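Local coordinates for protein pyridoxine 4-oxidase (Mesorhizobium loti, PDB 4HA6) that probably catalyses the FAD-dependent oxidation of the 4-hydroxymethyl group of pyridoxine to give pyridoxal, with molecular oxygen as the electron acceptor, at residues D57-T62 and A72-R77; E63-T68 and I383-Y388; H292-G297 and I442-P447. All blocks are in the same frame, centred on the assembly; numbering follows the deposited sequence.

Contact 1 of 3, residues D57-T62 and A72-R77; sequences DWDYRT and AHHWAR. With FAD (flavin-adenine dinucleotide), chain B.
The carboxylate of Asp57, its CG anti to the backbone N (chi1 165°), grips both segments. Arg77 N donates to Asp57 OD1 at 2.8 Å, and Asp59 N reaches the same oxygen at 2.9 Å, closing an Asx turn. Both donors sit above the carboxylate plane, while OD2 is taken by the amide of Gly53. An alanine here would remove both oxygens and would probably leave three amides without these acceptors, loosening the turn beside the cofactor. In the reverse direction Trp58 N donates to Arg77 O over 2.8 Å, in the carbonyl plane. Next comes the two-stranded antiparallel ladder of this FAD-binding region: Tyr60 and Trp75 form a hydrogen-bonded pair, Trp75 N reaching Tyr60 O at 2.7 Å and Tyr60 N reaching Trp75 O at 3.0 Å. Thr62 N donates to His73 O, and Thr62 OG1 accepts from His73 N at 3.1 Å. The Thr62 CG2 methyl lies over the five-membered ring of Trp75, a CH-pi contact. On the face bearing Arg61 and His74, Asp59 OD1 accepts from His74 ND1 at 3.0 Å, almost straight (174°) and in the ring plane. Tyr60 OH bonds to Glu255. Trp58 NE1 makes weak bonds to O2B of the adenosine ribose and to Gly78 O. Bends at chi2 and chi3 set the Arg77 guanidinium beside the flavin methyl C8M, NE donating to Ala76 O and NH2 weakly to His445 O.

Contact 2 of 3, residues E63-T68 and I383-Y388; sequences EAQAGT and IIDPAY
A single main-chain bond joins the two segments directly, Glu63 N donating to Ile384 O at 2.9 Å, in the carbonyl plane. The other direct polar links run through the primary amide of Gln65. Its CG stands anti to the carbonyl carbon (chi1 -63°) and the chain bends at chi2 (-65°), which folds the amide in against residues 385-388. Gln65 OE1 accepts from Tyr388 N at 2.9 Å, again in the carbonyl plane. Gln65 NE2 donates to Asp385 OD2 at 3.0 Å and, within its own loop, to Glu63 O at 3.2 Å, so both N-H bonds are used and the amide is fixed in rotation. Asp385 OD2 also takes Ala387 N at 2.9 Å, and this Asx turn ends strand 383-385, the partner of strand 370-372. In this way a strand from the C-terminal part of the sequence is stitched to the loop connecting strands 60-61 and 74-75. One water bridges the backbones, accepting from Gly67 N and donating to Tyr388 O. The apolar touches are few: Thr68 CG2 meets Tyr388 CB at 3.5 Å, Gln65 CG lies by Tyr388 CD1, and Ile383 CG2 lies by the methylene Glu63 CG. Pro386 CB sits over the centre of the Tyr388 ring, 3.6 Å above its plane. The charged end of Glu63 forms a salt bridge with Arg381, and the Tyr388 hydroxyl bonds to Asp291.

Contact 3 of 3, residues H292-G297 and I442-P447; sequences HLLGAG and ITHHHP. With PXM (4-(aminomethyl)-5-(hydroxymethyl)-2-methylpyridin-3-ol), chain J; FAD (flavin-adenine dinucleotide), chain B.
Three imidazoles, those of His292, His444 and His446, cluster here. His292 and His446 meet rim to rim with their planes nearly perpendicular (89°), joined by a hydrogen bond of 2.8 Å between His292 ND1 and His446 ND1; either nitrogen could be the donor. Behind it, His292 NE2 is bonded to the backbone oxygen of Thr363, so this second-shell histidine holds the turn of the His446 ring. His444, with CG anti to the backbone N (chi1 -163°), is sandwiched: the methyl Leu294 CD1 lies over the centre of one face, 3.5 Å from the ring centroid, and His446 CE1 sits over the centre of the opposite face. All this hangs on the junction of strands 293-302 and 441-443 in the antiparallel sheet of the substrate-binding part of this GMC oxidoreductase. Leu294 and Ile442 form a hydrogen-bonded antiparallel pair, and His444 N continues the ladder to His292 O. At the end of the strand, Thr443 OG1 accepts from His445 N in an ST turn that delivers residues 444-446 to the bound pyridoxamine. That hydroxyl is also hydrogen-bonded to Asp291, which takes the His446 backbone N as well. The ring hydroxyl PXM O3 donates to His444 O at 2.8 Å and accepts from His445 ND1 at 3.1 Å, the latter in the ring plane. His445 turns one face to the dimethylbenzene end of the flavin, with Thr443 CG2 over the other. His446 NE2 comes within 2.7 Å of the ligand amine PXM N4; that amine donates to His444 O. PXM C4A lies 3.2 Å from FAD N5, consistent with the corresponding carbon of pyridoxine being the one oxidised.

How the contacts relate
Contact 3 lies deepest and meets both flavin and ligand; contact 1 is partly buried, with Arg61 and His74 exposed at its edge, and touches FAD at the adenosine ribose and at the flavin; contact 2 is buried yet farther from both. Contacts 1 and 2 share one stretch of chain, since 63-68 directly continues 57-62, and His73 NE2 probably bonds to Thr68 OG1. Tyr388 ties contact 2 to the others, its ring packing on His73 and Leu293. Arg77 NH2 reaches His445 O in a weak bond, linking contacts 1 and 3. A backbone ladder extended by carboxylate and hydroxyl bonds makes contact 1, a single side-chain amide dominates contact 2, and imidazoles contact 3.

Contact 1 of 3, residues D57-T62 and A72-R77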
loop_
_atom_site.group_PDB
_atom_site.type_symbol
_atom_site.label_atom_id
_atom_site.label_comp_id
_atom_site.label_asym_id
_atom_site.label_seq_id
_atom_site.Cartn_x
_atom_site.Cartn_y
_atom_site.Cartn_z
ATOM N N ASP A 57 -12.297 9.986 -1.629
ATOM C CA ASP A 57 -11.696 9.114 -0.619
ATOM C C ASP A 57 -12.807 8.257 -0.006
ATOM O O ASP A 57 -13.776 8.794 0.544
ATOM C CB ASP A 57 -10.957 9.962 0.443
ATOM C CG ASP A 57 -10.608 9.179 1.723
ATOM O OD1 ASP A 57 -10.554 7.927 1.707
ATOM O OD2 ASP A 57 -10.365 9.837 2.761
ATOM N N TRP A 58 -12.659 6.934 -0.109
ATOM C CA TRP A 58 -13.666 5.981 0.372
ATOM C C TRP A 58 -13.916 6.115 1.878
ATOM O O TRP A 58 -15.061 6.008 2.340
ATOM C CB TRP A 58 -13.258 4.538 0.045
ATOM C CG TRP A 58 -13.286 4.176 -1.423
ATOM C CD1 TRP A 58 -12.272 4.344 -2.332
ATOM C CD2 TRP A 58 -14.376 3.568 -2.147
ATOM N NE1 TRP A 58 -12.667 3.881 -3.573
ATOM C CE2 TRP A 58 -13.956 3.409 -3.488
ATOM C CE3 TRP A 58 -15.665 3.149 -1.793
ATOM C CZ2 TRP A 58 -14.780 2.853 -4.473
ATOM C CZ3 TRP A 58 -16.481 2.593 -2.768
ATOM C CH2 TRP A 58 -16.036 2.451 -4.095
ATOM N N ASP A 59 -12.840 6.340 2.633
ATOM C CA ASP A 59 -12.928 6.558 4.079
ATOM C C ASP A 59 -13.633 5.420 4.843
ATOM O O ASP A 59 -14.661 5.637 5.473
ATOM C CB ASP A 59 -13.598 7.910 4.363
ATOM C CG ASP A 59 -13.412 8.362 5.791
ATOM O OD1 ASP A 59 -12.380 8.008 6.396
ATOM O OD2 ASP A 59 -14.293 9.074 6.310
ATOM N N TYR A 60 -13.072 4.213 4.785
ATOM C CA TYR A 60 -13.631 3.061 5.498
ATOM C C TYR A 60 -13.362 3.192 6.986
ATOM O O TYR A 60 -12.410 3.856 7.391
ATOM C CB TYR A 60 -12.981 1.755 5.022
ATOM C CG TYR A 60 -13.112 1.494 3.549
ATOM C CD1 TYR A 60 -14.243 0.853 3.039
ATOM C CD2 TYR A 60 -12.103 1.868 2.662
ATOM C CE1 TYR A 60 -14.375 0.606 1.680
ATOM C CE2 TYR A 60 -12.222 1.609 1.299
ATOM C CZ TYR A 60 -13.361 0.982 0.818
ATOM O OH TYR A 60 -13.508 0.730 -0.531
ATOM N N ARG A 61 -14.178 2.532 7.799
ATOM C CA ARG A 61 -13.989 2.547 9.241
ATOM C C ARG A 61 -13.840 1.099 9.727
ATOM O O ARG A 61 -14.711 0.267 9.471
ATOM C CB ARG A 61 -15.187 3.236 9.899
ATOM C CG ARG A 61 -15.032 3.460 11.384
ATOM C CD ARG A 61 -16.358 3.824 12.010
ATOM N NE ARG A 61 -16.359 3.622 13.459
ATOM C CZ ARG A 61 -16.594 2.454 14.057
ATOM N NH1 ARG A 61 -16.838 1.361 13.333
ATOM N NH2 ARG A 61 -16.581 2.373 15.385
ATOM N N THR A 62 -12.735 0.771 10.398
ATOM C CA THR A 62 -12.567 -0.611 10.869
ATOM C C THR A 62 -13.411 -0.857 12.114
ATOM O O THR A 62 -13.832 0.099 12.781
ATOM C CB THR A 62 -11.126 -0.915 11.268
ATOM O OG1 THR A 62 -10.917 -0.487 12.612
ATOM C CG2 THR A 62 -10.105 -0.226 10.320
ATOM N N ALA A 72 -11.207 2.254 16.953
ATOM C CA ALA A 72 -11.581 1.960 15.573
ATOM C C ALA A 72 -10.748 2.885 14.703
ATOM O O ALA A 72 -10.385 3.976 15.125
ATOM C CB ALA A 72 -13.074 2.223 15.358
ATOM N N HIS A 73 -10.448 2.467 13.486
ATOM C CA HIS A 73 -9.508 3.212 12.672
ATOM C C HIS A 73 -10.139 3.653 11.355
ATOM O O HIS A 73 -11.018 2.976 10.818
ATOM C CB HIS A 73 -8.292 2.336 12.378
ATOM C CG HIS A 73 -7.529 1.935 13.600
ATOM N ND1 HIS A 73 -6.300 2.472 13.915
ATOM C CD2 HIS A 73 -7.812 1.046 14.581
ATOM C CE1 HIS A 73 -5.863 1.939 15.044
ATOM N NE2 HIS A 73 -6.760 1.066 15.466
ATOM N N HIS A 74 -9.677 4.777 10.828
ATOM C CA HIS A 74 -10.167 5.243 9.537
ATOM C C HIS A 74 -9.195 4.839 8.445
ATOM O O HIS A 74 -7.996 5.071 8.575
ATOM C CB HIS A 74 -10.370 6.759 9.563
ATOM C CG HIS A 74 -11.697 7.171 10.114
ATOM N ND1 HIS A 74 -12.721 7.646 9.317
ATOM C CD2 HIS A 74 -12.181 7.161 11.379
ATOM C CE1 HIS A 74 -13.771 7.916 10.069
ATOM N NE2 HIS A 74 -13.471 7.628 11.326
ATOM N N TRP A 75 -9.705 4.215 7.383
ATOM C CA TRP A 75 -8.863 3.763 6.272
ATOM C C TRP A 75 -9.153 4.534 4.985
ATOM O O TRP A 75 -10.097 4.218 4.259
ATOM C CB TRP A 75 -9.059 2.264 6.019
ATOM C CG TRP A 75 -8.277 1.359 6.969
ATOM C CD1 TRP A 75 -7.667 1.719 8.144
ATOM C CD2 TRP A 75 -7.997 -0.041 6.788
ATOM N NE1 TRP A 75 -7.045 0.624 8.710
ATOM C CE2 TRP A 75 -7.233 -0.468 7.896
ATOM C CE3 TRP A 75 -8.328 -0.976 5.797
ATOM C CZ2 TRP A 75 -6.795 -1.795 8.044
ATOM C CZ3 TRP A 75 -7.896 -2.291 5.943
ATOM C CH2 TRP A 75 -7.137 -2.688 7.057
ATOM N N ALA A 76 -8.333 5.543 4.705
ATOM C CA ALA A 76 -8.461 6.335 3.478
ATOM C C ALA A 76 -8.172 5.477 2.254
ATOM O O ALA A 76 -7.221 4.704 2.258
ATOM C CB ALA A 76 -7.513 7.544 3.518
ATOM N N ARG A 77 -8.988 5.605 1.212
ATOM C CA ARG A 77 -8.734 4.888 -0.037
ATOM C C ARG A 77 -9.119 5.738 -1.251
ATOM O O ARG A 77 -10.150 6.415 -1.239
ATOM C CB ARG A 77 -9.504 3.560 -0.062
ATOM C CG ARG A 77 -8.902 2.445 0.804
ATOM C CD ARG A 77 -7.605 1.893 0.194
ATOM N NE ARG A 77 -6.411 2.276 0.956
ATOM C CZ ARG A 77 -5.171 1.933 0.618
ATOM N NH1 ARG A 77 -4.957 1.200 -0.466
ATOM N NH2 ARG A 77 -4.141 2.306 1.368
HETATM P PA FAD B . -6.054 1.152 -5.514
HETATM O O1A FAD B . -4.896 1.968 -6.071
HETATM O O2A FAD B . -6.675 1.578 -4.213
HETATM O O5B FAD B . -7.190 1.104 -6.665
HETATM C C5B FAD B . -8.522 0.642 -6.468
HETATM C C4B FAD B . -9.356 1.369 -7.514
HETATM O O4B FAD B . -10.517 0.620 -7.887
HETATM C C3B FAD B . -9.851 2.706 -6.978
HETATM O O3B FAD B . -9.616 3.675 -8.013
HETATM C C2B FAD B . -11.344 2.498 -6.734
HETATM O O2B FAD B . -12.084 3.718 -6.918
HETATM C C1B FAD B . -11.700 1.433 -7.768
HETATM N N9A FAD B . -12.826 0.529 -7.390
HETATM C C8A FAD B . -13.030 -0.053 -6.188
HETATM N N7A FAD B . -14.146 -0.831 -6.220
HETATM C C5A FAD B . -14.676 -0.761 -7.464
HETATM C C6A FAD B . -15.848 -1.345 -8.168
HETATM N N6A FAD B . -16.707 -2.199 -7.526
HETATM N N1A FAD B . -16.032 -1.005 -9.476
HETATM C C2A FAD B . -15.187 -0.176 -10.124
HETATM N N3A FAD B . -14.105 0.380 -9.535
HETATM C C4A FAD B . -13.797 0.133 -8.230
HETATM N N1 FAD B . 2.239 3.139 -0.849
HETATM C C2 FAD B . 3.553 3.361 -1.039
HETATM O O2 FAD B . 4.245 2.450 -1.546
HETATM N N3 FAD B . 4.153 4.512 -0.677
HETATM C C4 FAD B . 3.475 5.529 -0.119
HETATM O O4 FAD B . 4.052 6.594 0.225
HETATM C C4X FAD B . 2.023 5.360 0.120
HETATM N N5 FAD B . 1.270 6.323 0.690
HETATM C C5X FAD B . -0.062 6.147 0.880
HETATM C C6 FAD B . -0.832 7.153 1.460
HETATM C C7 FAD B . -2.199 6.975 1.648
HETATM C C7M FAD B . -3.019 8.076 2.275
HETATM C C8 FAD B . -2.847 5.703 1.224
HETATM C C8M FAD B . -4.325 5.512 1.435
HETATM C C9 FAD B . -2.087 4.690 0.640
HETATM C C9A FAD B . -0.715 4.874 0.463
HETATM N N10 FAD B . 0.062 3.859 -0.120
HETATM C C10 FAD B . 1.436 4.074 -0.301
HETATM C "C1'" FAD B . -0.560 2.592 -0.525
HETATM C "C2'" FAD B . -0.731 2.470 -2.031
HETATM O "O2'" FAD B . -1.274 3.688 -2.566
HETATM C "C3'" FAD B . -1.688 1.302 -2.276
HETATM O "O3'" FAD B . -1.192 0.154 -1.568
HETATM C "C4'" FAD B . -1.818 0.988 -3.756
HETATM O "O4'" FAD B . -2.256 2.182 -4.429
HETATM C "C5'" FAD B . -2.795 -0.167 -4.000
HETATM O "O5'" FAD B . -3.201 -0.125 -5.367
HETATM P P FAD B . -4.339 -1.124 -5.886
HETATM O O1P FAD B . -4.339 -1.179 -7.408
HETATM O O2P FAD B . -4.272 -2.417 -5.099
HETATM O O3P FAD B . -5.674 -0.399 -5.373
#

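Contact 2 of 3, residues E63-T68 and I383-Y388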
loop_
_atom_site.group_PDB
_atom_site.type_symbol
_atom_site.label_atom_id
_atom_site.label_comp_id
_atom_site.label_asym_id
_atom_site.label_seq_id
_atom_site.Cartn_x
_atom_site.Cartn_y
_atom_site.Cartn_z
ATOM N N GLU A 63 -13.653 -2.127 12.439
ATOM C CA GLU A 63 -14.170 -2.469 13.766
ATOM C C GLU A 63 -13.257 -1.921 14.869
ATOM O O GLU A 63 -12.074 -1.662 14.633
ATOM C CB GLU A 63 -14.267 -3.981 13.922
ATOM C CG GLU A 63 -15.232 -4.655 12.929
ATOM C CD GLU A 63 -16.645 -4.111 13.036
ATOM O OE1 GLU A 63 -17.054 -3.308 12.158
ATOM O OE2 GLU A 63 -17.343 -4.485 14.001
ATOM N N ALA A 64 -13.802 -1.752 16.073
ATOM C CA ALA A 64 -12.983 -1.467 17.256
ATOM C C ALA A 64 -11.881 -2.520 17.408
ATOM O O ALA A 64 -12.155 -3.704 17.251
ATOM C CB ALA A 64 -13.861 -1.444 18.512
ATOM N N GLN A 65 -10.647 -2.106 17.718
ATOM C CA GLN A 65 -9.545 -3.077 17.872
ATOM C C GLN A 65 -9.078 -3.261 19.311
ATOM O O GLN A 65 -8.473 -2.348 19.887
ATOM C CB GLN A 65 -8.328 -2.671 17.033
ATOM C CG GLN A 65 -8.582 -2.646 15.547
ATOM C CD GLN A 65 -8.878 -4.019 14.996
ATOM O OE1 GLN A 65 -7.996 -4.866 14.926
ATOM N NE2 GLN A 65 -10.116 -4.245 14.600
ATOM N N ALA A 66 -9.317 -4.451 19.862
ATOM C CA ALA A 66 -8.927 -4.794 21.230
ATOM C C ALA A 66 -7.427 -4.605 21.465
ATOM O O ALA A 66 -6.992 -4.242 22.572
ATOM C CB ALA A 66 -9.334 -6.234 21.543
ATOM N N GLY A 67 -6.640 -4.845 20.423
ATOM C CA GLY A 67 -5.195 -4.696 20.518
ATOM C C GLY A 67 -4.723 -3.255 20.407
ATOM O O GLY A 67 -3.546 -2.975 20.655
ATOM N N THR A 68 -5.612 -2.334 20.021
ATOM C CA THR A 68 -5.236 -0.913 20.015
ATOM C C THR A 68 -6.180 -0.112 20.898
ATOM O O THR A 68 -6.793 0.864 20.442
ATOM C CB THR A 68 -5.200 -0.290 18.585
ATOM O OG1 THR A 68 -6.539 -0.074 18.117
ATOM C CG2 THR A 68 -4.456 -1.199 17.615
ATOM N N ILE A 383 -17.237 -4.951 6.796
ATOM C CA ILE A 383 -16.815 -5.281 8.152
ATOM C C ILE A 383 -15.324 -5.628 8.108
ATOM O O ILE A 383 -14.941 -6.697 7.625
ATOM C CB ILE A 383 -17.619 -6.451 8.711
ATOM C CG1 ILE A 383 -19.127 -6.181 8.548
ATOM C CG2 ILE A 383 -17.238 -6.728 10.178
ATOM C CD1 ILE A 383 -20.004 -7.219 9.218
ATOM N N ILE A 384 -14.499 -4.697 8.586
ATOM C CA ILE A 384 -13.047 -4.769 8.446
ATOM C C ILE A 384 -12.403 -4.927 9.819
ATOM O O ILE A 384 -12.467 -4.014 10.659
ATOM C CB ILE A 384 -12.495 -3.485 7.791
ATOM C CG1 ILE A 384 -13.086 -3.292 6.394
ATOM C CG2 ILE A 384 -10.960 -3.508 7.739
ATOM C CD1 ILE A 384 -13.015 -1.840 5.901
ATOM N N ASP A 385 -11.796 -6.089 10.052
ATOM C CA ASP A 385 -11.094 -6.333 11.308
ATOM C C ASP A 385 -9.636 -6.625 11.021
ATOM O O ASP A 385 -9.288 -7.772 10.787
ATOM C CB ASP A 385 -11.714 -7.520 12.057
ATOM C CG ASP A 385 -10.895 -7.937 13.280
ATOM O OD1 ASP A 385 -11.029 -9.098 13.730
ATOM O OD2 ASP A 385 -10.107 -7.108 13.791
ATOM N N PRO A 386 -8.772 -5.588 11.060
ATOM C CA PRO A 386 -7.357 -5.799 10.764
ATOM C C PRO A 386 -6.644 -6.639 11.834
ATOM O O PRO A 386 -5.514 -7.038 11.574
ATOM C CB PRO A 386 -6.779 -4.371 10.735
ATOM C CG PRO A 386 -7.770 -3.533 11.504
ATOM C CD PRO A 386 -9.100 -4.164 11.247
ATOM N N ALA A 387 -7.282 -6.887 12.984
ATOM C CA ALA A 387 -6.671 -7.648 14.094
ATOM C C ALA A 387 -5.333 -7.055 14.522
ATOM O O ALA A 387 -4.357 -7.780 14.744
ATOM C CB ALA A 387 -6.501 -9.123 13.725
ATOM N N TYR A 388 -5.290 -5.733 14.647
ATOM C CA TYR A 388 -4.038 -5.053 14.964
ATOM C C TYR A 388 -3.478 -5.533 16.306
ATOM O O TYR A 388 -4.225 -5.707 17.279
ATOM C CB TYR A 388 -4.243 -3.536 15.015
ATOM C CG TYR A 388 -4.392 -2.805 13.694
ATOM C CD1 TYR A 388 -5.284 -1.744 13.585
ATOM C CD2 TYR A 388 -3.608 -3.122 12.578
ATOM C CE1 TYR A 388 -5.419 -1.028 12.418
ATOM C CE2 TYR A 388 -3.743 -2.399 11.377
ATOM C CZ TYR A 388 -4.659 -1.354 11.316
ATOM O OH TYR A 388 -4.840 -0.604 10.172
HETATM O O HOH W 1 -6.885 -5.928 17.491
#

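Contact 3 of 3, residues H292-G297 and I442-P447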
loop_
_atom_site.group_PDB
_atom_site.type_symbol
_atom_site.label_atom_id
_atom_site.label_comp_id
_atom_site.label_asym_id
_atom_site.label_seq_id
_atom_site.Cartn_x
_atom_site.Cartn_y
_atom_site.Cartn_z
ATOM N N HIS A 292 0.217 -2.321 7.735
ATOM C CA HIS A 292 1.321 -1.837 8.577
ATOM C C HIS A 292 0.742 -0.835 9.563
ATOM O O HIS A 292 -0.224 -0.142 9.240
ATOM C CB HIS A 292 2.396 -1.129 7.743
ATOM C CG HIS A 292 3.382 -2.043 7.080
ATOM N ND1 HIS A 292 3.674 -1.964 5.734
ATOM C CD2 HIS A 292 4.176 -3.020 7.580
ATOM C CE1 HIS A 292 4.590 -2.869 5.428
ATOM N NE2 HIS A 292 4.910 -3.522 6.532
ATOM N N LEU A 293 1.338 -0.761 10.754
ATOM C CA LEU A 293 1.044 0.291 11.719
ATOM C C LEU A 293 2.252 1.212 11.909
ATOM O O LEU A 293 3.411 0.783 11.757
ATOM C CB LEU A 293 0.678 -0.315 13.079
ATOM C CG LEU A 293 -0.673 -1.012 13.166
ATOM C CD1 LEU A 293 -0.761 -1.840 14.443
ATOM C CD2 LEU A 293 -1.780 0.038 13.124
ATOM N N LEU A 294 1.976 2.474 12.246
ATOM C CA LEU A 294 3.011 3.374 12.743
ATOM C C LEU A 294 2.557 3.965 14.070
ATOM O O LEU A 294 1.412 4.403 14.198
ATOM C CB LEU A 294 3.291 4.495 11.748
ATOM C CG LEU A 294 4.029 4.086 10.475
ATOM C CD1 LEU A 294 4.119 5.237 9.488
ATOM C CD2 LEU A 294 5.419 3.574 10.834
ATOM N N GLY A 295 3.451 3.982 15.056
ATOM C CA GLY A 295 3.157 4.621 16.316
ATOM C C GLY A 295 3.256 6.128 16.149
ATOM O O GLY A 295 4.306 6.654 15.748
ATOM N N ALA A 296 2.163 6.822 16.459
ATOM C CA ALA A 296 2.106 8.277 16.313
ATOM C C ALA A 296 1.887 8.933 17.671
ATOM O O ALA A 296 0.744 9.164 18.066
ATOM C CB ALA A 296 0.973 8.674 15.357
ATOM N N GLY A 297 2.974 9.229 18.384
ATOM C CA GLY A 297 4.321 8.944 17.905
ATOM C C GLY A 297 5.315 9.250 19.005
ATOM O O GLY A 297 4.928 9.707 20.085
ATOM N N ILE A 442 -1.332 4.090 14.355
ATOM C CA ILE A 442 -2.303 4.375 13.295
ATOM C C ILE A 442 -1.939 3.533 12.073
ATOM O O ILE A 442 -0.827 2.996 12.023
ATOM C CB ILE A 442 -2.270 5.861 12.902
ATOM C CG1 ILE A 442 -0.845 6.293 12.558
ATOM C CG2 ILE A 442 -2.833 6.745 14.028
ATOM C CD1 ILE A 442 -0.726 7.779 12.279
ATOM N N THR A 443 -2.846 3.417 11.095
ATOM C CA THR A 443 -2.541 2.677 9.868
ATOM C C THR A 443 -1.455 3.357 9.021
ATOM O O THR A 443 -1.422 4.591 8.897
ATOM C CB THR A 443 -3.805 2.421 8.991
ATOM O OG1 THR A 443 -3.420 1.787 7.766
ATOM C CG2 THR A 443 -4.530 3.712 8.661
ATOM N N HIS A 444 -0.581 2.546 8.428
ATOM C CA HIS A 444 0.459 3.050 7.536
ATOM C C HIS A 444 -0.066 3.077 6.098
ATOM O O HIS A 444 0.663 3.468 5.190
ATOM C CB HIS A 444 1.691 2.148 7.654
ATOM C CG HIS A 444 2.970 2.742 7.122
ATOM N ND1 HIS A 444 3.007 3.772 6.211
ATOM C CD2 HIS A 444 4.262 2.418 7.377
ATOM C CE1 HIS A 444 4.270 4.057 5.920
ATOM N NE2 HIS A 444 5.046 3.256 6.620
ATOM N N HIS A 445 -1.315 2.635 5.906
ATOM C CA HIS A 445 -2.029 2.621 4.682
ATOM C C HIS A 445 -1.666 1.567 3.695
ATOM O O HIS A 445 -1.696 1.831 2.538
ATOM C CB HIS A 445 -1.981 3.977 3.978
ATOM C CG HIS A 445 -2.541 5.070 4.768
ATOM N ND1 HIS A 445 -1.805 5.881 5.448
ATOM C CD2 HIS A 445 -3.812 5.369 5.081
ATOM C CE1 HIS A 445 -2.556 6.681 6.100
ATOM N NE2 HIS A 445 -3.768 6.366 5.881
ATOM N N HIS A 446 -1.325 0.382 4.134
ATOM C CA HIS A 446 -0.878 -0.696 3.257
ATOM C C HIS A 446 -1.726 -1.969 3.353
ATOM O O HIS A 446 -1.158 -3.053 3.536
ATOM C CB HIS A 446 0.583 -1.056 3.579
ATOM C CG HIS A 446 1.507 0.122 3.574
ATOM N ND1 HIS A 446 2.612 0.203 4.388
ATOM C CD2 HIS A 446 1.481 1.267 2.854
ATOM C CE1 HIS A 446 3.225 1.357 4.180
ATOM N NE2 HIS A 446 2.568 2.011 3.244
ATOM N N PRO A 447 -3.067 -1.853 3.224
ATOM C CA PRO A 447 -3.885 -3.075 3.301
ATOM C C PRO A 447 -3.617 -3.985 2.109
ATOM O O PRO A 447 -3.394 -3.466 1.005
ATOM C CB PRO A 447 -5.321 -2.546 3.235
ATOM C CG PRO A 447 -5.223 -1.257 2.480
ATOM C CD PRO A 447 -3.886 -0.667 2.899
HETATM N N1 PXM J . 3.622 8.179 6.714
HETATM C C2 PXM J . 2.476 7.548 6.462
HETATM C C2A PXM J . 1.319 7.586 7.410
HETATM C C3 PXM J . 2.408 6.849 5.267
HETATM O O3 PXM J . 1.246 6.178 4.957
HETATM C C4 PXM J . 3.496 6.800 4.369
HETATM C C5 PXM J . 4.691 7.498 4.710
HETATM C C5A PXM J . 5.954 7.586 3.877
HETATM O O5 PXM J . 6.206 6.571 2.968
HETATM C C6 PXM J . 4.695 8.190 5.926
HETATM C C4A PXM J . 3.304 6.009 3.106
HETATM N N4 PXM J . 2.769 4.696 3.314
HETATM P PA FAD B . -6.054 1.152 -5.514
HETATM O O1A FAD B . -4.896 1.968 -6.071
HETATM O O2A FAD B . -6.675 1.578 -4.213
HETATM O O5B FAD B . -7.190 1.104 -6.665
HETATM C C5B FAD B . -8.522 0.642 -6.468
HETATM C C4B FAD B . -9.356 1.369 -7.514
HETATM O O4B FAD B . -10.517 0.620 -7.887
HETATM C C3B FAD B . -9.851 2.706 -6.978
HETATM O O3B FAD B . -9.616 3.675 -8.013
HETATM C C2B FAD B . -11.344 2.498 -6.734
HETATM O O2B FAD B . -12.084 3.718 -6.918
HETATM C C1B FAD B . -11.700 1.433 -7.768
HETATM N N9A FAD B . -12.826 0.529 -7.390
HETATM C C8A FAD B . -13.030 -0.053 -6.188
HETATM N N7A FAD B . -14.146 -0.831 -6.220
HETATM C C5A FAD B . -14.676 -0.761 -7.464
HETATM C C6A FAD B . -15.848 -1.345 -8.168
HETATM N N6A FAD B . -16.707 -2.199 -7.526
HETATM N N1A FAD B . -16.032 -1.005 -9.476
HETATM C C2A FAD B . -15.187 -0.176 -10.124
HETATM N N3A FAD B . -14.105 0.380 -9.535
HETATM C C4A FAD B . -13.797 0.133 -8.230
HETATM N N1 FAD B . 2.239 3.139 -0.849
HETATM C C2 FAD B . 3.553 3.361 -1.039
HETATM O O2 FAD B . 4.245 2.450 -1.546
HETATM N N3 FAD B . 4.153 4.512 -0.677
HETATM C C4 FAD B . 3.475 5.529 -0.119
HETATM O O4 FAD B . 4.052 6.594 0.225
HETATM C C4X FAD B . 2.023 5.360 0.120
HETATM N N5 FAD B . 1.270 6.323 0.690
HETATM C C5X FAD B . -0.062 6.147 0.880
HETATM C C6 FAD B . -0.832 7.153 1.460
HETATM C C7 FAD B . -2.199 6.975 1.648
HETATM C C7M FAD B . -3.019 8.076 2.275
HETATM C C8 FAD B . -2.847 5.703 1.224
HETATM C C8M FAD B . -4.325 5.512 1.435
HETATM C C9 FAD B . -2.087 4.690 0.640
HETATM C C9A FAD B . -0.715 4.874 0.463
HETATM N N10 FAD B . 0.062 3.859 -0.120
HETATM C C10 FAD B . 1.436 4.074 -0.301
HETATM C "C1'" FAD B . -0.560 2.592 -0.525
HETATM C "C2'" FAD B . -0.731 2.470 -2.031
HETATM O "O2'" FAD B . -1.274 3.688 -2.566
HETATM C "C3'" FAD B . -1.688 1.302 -2.276
HETATM O "O3'" FAD B . -1.192 0.154 -1.568
HETATM C "C4'" FAD B . -1.818 0.988 -3.756
HETATM O "O4'" FAD B . -2.256 2.182 -4.429
HETATM C "C5'" FAD B . -2.795 -0.167 -4.000
HETATM O "O5'" FAD B . -3.201 -0.125 -5.367
HETATM P P FAD B . -4.339 -1.124 -5.886
HETATM O O1P FAD B . -4.339 -1.179 -7.408
HETATM O O2P FAD B . -4.272 -2.417 -5.099
HETATM O O3P FAD B . -5.674 -0.399 -5.373
#